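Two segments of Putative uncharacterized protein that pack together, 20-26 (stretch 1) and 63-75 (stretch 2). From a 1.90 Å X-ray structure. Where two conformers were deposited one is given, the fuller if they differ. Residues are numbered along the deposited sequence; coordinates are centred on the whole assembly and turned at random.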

# COMPACT_ATOMS: atom_id res chain seq x y z
N LEU A 20 -2.54 10.85 5.34
CA LEU A 20 -2.37 9.72 4.41
C LEU A 20 -1.40 8.64 4.93
O LEU A 20 -0.36 8.95 5.51
CB LEU A 20 -1.90 10.23 3.05
CG LEU A 20 -2.88 10.53 1.92
CD1 LEU A 20 -4.15 11.20 2.38
CD2 LEU A 20 -2.20 11.30 0.78
N ARG A 21 -1.75 7.37 4.72
CA ARG A 21 -0.89 6.22 5.00
C ARG A 21 -1.11 5.20 3.89
O ARG A 21 -2.22 5.07 3.39
CB ARG A 21 -1.28 5.54 6.32
CG ARG A 21 -0.85 6.25 7.59
CD ARG A 21 -1.31 5.43 8.78
NE ARG A 21 -2.76 5.56 9.00
CZ ARG A 21 -3.52 4.66 9.63
NH1 ARG A 21 -2.99 3.53 10.11
NH2 ARG A 21 -4.82 4.89 9.76
N LEU A 22 -0.07 4.45 3.55
CA LEU A 22 -0.21 3.34 2.61
C LEU A 22 -0.08 2.03 3.35
O LEU A 22 0.99 1.71 3.86
CB LEU A 22 0.87 3.40 1.54
CG LEU A 22 0.68 2.51 0.31
CD1 LEU A 22 -0.51 2.97 -0.56
CD2 LEU A 22 1.94 2.64 -0.50
N LEU A 23 -1.17 1.28 3.40
CA LEU A 23 -1.14 -0.05 3.98
C LEU A 23 -0.72 -1.03 2.92
O LEU A 23 -1.29 -1.06 1.81
CB LEU A 23 -2.53 -0.44 4.48
CG LEU A 23 -3.13 0.46 5.53
CD1 LEU A 23 -4.51 -0.11 5.90
CD2 LEU A 23 -2.23 0.54 6.75
N MSE A 24 0.27 -1.84 3.25
CA MSE A 24 0.70 -2.88 2.36
C MSE A 24 0.35 -4.23 2.97
O MSE A 24 0.85 -4.58 4.05
CB MSE A 24 2.20 -2.79 2.14
CG MSE A 24 2.73 -3.97 1.38
SE MSE A 24 4.65 -3.91 1.20
CE MSE A 24 4.70 -5.28 -0.17
N PHE A 25 -0.52 -4.97 2.29
CA PHE A 25 -0.96 -6.27 2.76
C PHE A 25 -0.13 -7.38 2.15
O PHE A 25 0.01 -7.46 0.92
CB PHE A 25 -2.46 -6.47 2.48
CG PHE A 25 -3.33 -5.62 3.34
CD1 PHE A 25 -3.78 -6.10 4.57
CD2 PHE A 25 -3.67 -4.32 2.95
CE1 PHE A 25 -4.60 -5.31 5.38
CE2 PHE A 25 -4.47 -3.52 3.75
CZ PHE A 25 -4.94 -3.99 4.97
N GLU A 26 0.41 -8.23 3.02
CA GLU A 26 1.33 -9.31 2.64
C GLU A 26 0.87 -10.66 3.16
O GLU A 26 -0.08 -10.74 3.93
CB GLU A 26 2.71 -9.05 3.27
CG GLU A 26 3.35 -7.75 2.87
CD GLU A 26 4.86 -7.83 3.00
OE1 GLU A 26 5.55 -7.22 2.16
OE2 GLU A 26 5.34 -8.49 3.94
N PRO A 63 -6.82 -10.06 11.59
CA PRO A 63 -7.81 -9.03 11.83
C PRO A 63 -7.19 -7.66 11.59
O PRO A 63 -5.99 -7.49 11.80
CB PRO A 63 -8.14 -9.18 13.34
CG PRO A 63 -7.72 -10.50 13.70
CD PRO A 63 -6.62 -10.93 12.77
N LEU A 64 -7.99 -6.70 11.13
CA LEU A 64 -7.49 -5.35 10.87
C LEU A 64 -7.15 -4.60 12.16
O LEU A 64 -7.80 -4.86 13.18
CB LEU A 64 -8.53 -4.56 10.07
CG LEU A 64 -8.69 -5.01 8.62
CD1 LEU A 64 -9.92 -4.33 8.03
CD2 LEU A 64 -7.42 -4.64 7.84
N PRO A 65 -6.16 -3.68 12.13
CA PRO A 65 -5.97 -2.83 13.31
C PRO A 65 -7.30 -2.11 13.62
O PRO A 65 -8.06 -1.75 12.71
CB PRO A 65 -4.90 -1.83 12.87
CG PRO A 65 -4.18 -2.48 11.77
CD PRO A 65 -5.21 -3.34 11.06
N PRO A 66 -7.63 -1.96 14.91
CA PRO A 66 -8.88 -1.29 15.26
C PRO A 66 -9.05 0.10 14.62
O PRO A 66 -8.08 0.85 14.48
CB PRO A 66 -8.78 -1.18 16.79
CG PRO A 66 -7.97 -2.38 17.16
CD PRO A 66 -6.92 -2.47 16.10
N GLY A 67 -10.28 0.41 14.22
CA GLY A 67 -10.64 1.73 13.68
C GLY A 67 -10.46 1.90 12.18
O GLY A 67 -10.90 2.90 11.60
N LEU A 68 -9.83 0.92 11.54
CA LEU A 68 -9.45 1.01 10.13
C LEU A 68 -10.61 0.55 9.26
O LEU A 68 -11.10 -0.56 9.40
CB LEU A 68 -8.20 0.17 9.85
CG LEU A 68 -6.85 0.75 9.39
CD1 LEU A 68 -6.43 2.01 10.09
CD2 LEU A 68 -5.75 -0.30 9.48
N GLU A 69 -11.07 1.42 8.35
CA GLU A 69 -12.24 1.09 7.53
C GLU A 69 -11.84 0.88 6.06
O GLU A 69 -11.47 1.84 5.37
CB GLU A 69 -13.28 2.21 7.62
CG GLU A 69 -13.54 2.73 9.04
CD GLU A 69 -14.35 1.76 9.86
OE1 GLU A 69 -15.23 1.08 9.29
OE2 GLU A 69 -14.13 1.67 11.09
N LEU A 70 -11.91 -0.37 5.61
CA LEU A 70 -11.68 -0.68 4.20
C LEU A 70 -12.97 -0.74 3.37
O LEU A 70 -14.03 -1.15 3.88
CB LEU A 70 -10.97 -2.03 4.05
CG LEU A 70 -9.60 -2.24 4.72
CD1 LEU A 70 -9.03 -3.60 4.36
CD2 LEU A 70 -8.61 -1.15 4.33
N ALA A 71 -12.84 -0.43 2.08
CA ALA A 71 -14.00 -0.45 1.16
C ALA A 71 -14.45 -1.89 0.83
O ALA A 71 -15.61 -2.14 0.52
CB ALA A 71 -13.63 0.28 -0.11
N ARG A 72 -13.50 -2.82 0.85
CA ARG A 72 -13.76 -4.21 0.55
C ARG A 72 -12.61 -5.03 1.13
O ARG A 72 -11.58 -4.45 1.47
CB ARG A 72 -13.91 -4.43 -0.96
CG ARG A 72 -12.77 -3.89 -1.81
CD ARG A 72 -13.08 -4.19 -3.29
NE ARG A 72 -12.08 -3.66 -4.20
CZ ARG A 72 -11.09 -4.37 -4.75
NH1 ARG A 72 -10.92 -5.66 -4.44
NH2 ARG A 72 -10.25 -3.78 -5.58
N PRO A 73 -12.80 -6.36 1.28
CA PRO A 73 -11.72 -7.17 1.85
C PRO A 73 -10.45 -7.15 1.00
O PRO A 73 -10.48 -6.83 -0.19
CB PRO A 73 -12.30 -8.59 1.88
CG PRO A 73 -13.65 -8.54 1.29
CD PRO A 73 -14.05 -7.12 1.08
N VAL A 74 -9.32 -7.45 1.64
CA VAL A 74 -8.08 -7.65 0.87
C VAL A 74 -8.05 -9.12 0.44
O VAL A 74 -8.08 -10.01 1.28
CB VAL A 74 -6.83 -7.36 1.72
CG1 VAL A 74 -5.56 -7.67 0.92
CG2 VAL A 74 -6.85 -5.90 2.14
N THR A 75 -7.96 -9.36 -0.87
CA THR A 75 -8.05 -10.72 -1.38
C THR A 75 -6.81 -11.12 -2.21
O THR A 75 -6.72 -12.28 -2.67
CB THR A 75 -9.32 -10.88 -2.22
OG1 THR A 75 -9.35 -9.85 -3.21
CG2 THR A 75 -10.58 -10.73 -1.32

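Side-chain packing alone joins the strand 20-26 to the irregular segment 63-75: no hydrogen bond crosses between them, and the contact buries 303 Å² in total. Alternation along the strand sends Arg21, Leu23 and Phe25 toward the segment, while Leu22 and Met24, a selenomethionine, stay out of its reach. Phe25 and Leu23 are buried in the whole assembly, which suits their apolar side chains; Arg21 is partly exposed.

Phe25 contributes the most surface. With chi1 in the m well, its ring meets three aliphatic side chains. Val74 CG2 sits over one face, 3.6 Å from the centroid of the Phe25 ring and only 8° off the normal, a nearly axial CH-pi contact for which a compact branched side chain is well suited. Leu64 approaches the ring edge, its CD2 3.8 Å from Phe25 CE1. Leu70 CD1 adds a looser contact, 4.2 Å from Phe25 CZ.

Leu68, the second-largest contributor, meets the other two strand residues that touch the segment, Leu23 and Arg21. Leu68 CD2 packs 3.8 Å from Leu23 CD1, apolar against apolar, whereas Leu68 CD1 lies 3.3 Å from Arg21 NH2, at the edge of the guanidinium. That NH2 is hydrogen-bonded elsewhere in the structure. Leu68 closes a type II turn begun at Pro65, with a weak 3.4 Å hydrogen bond from Leu68 N to Pro65 O; Gly67 accommodates the turn's positive phi.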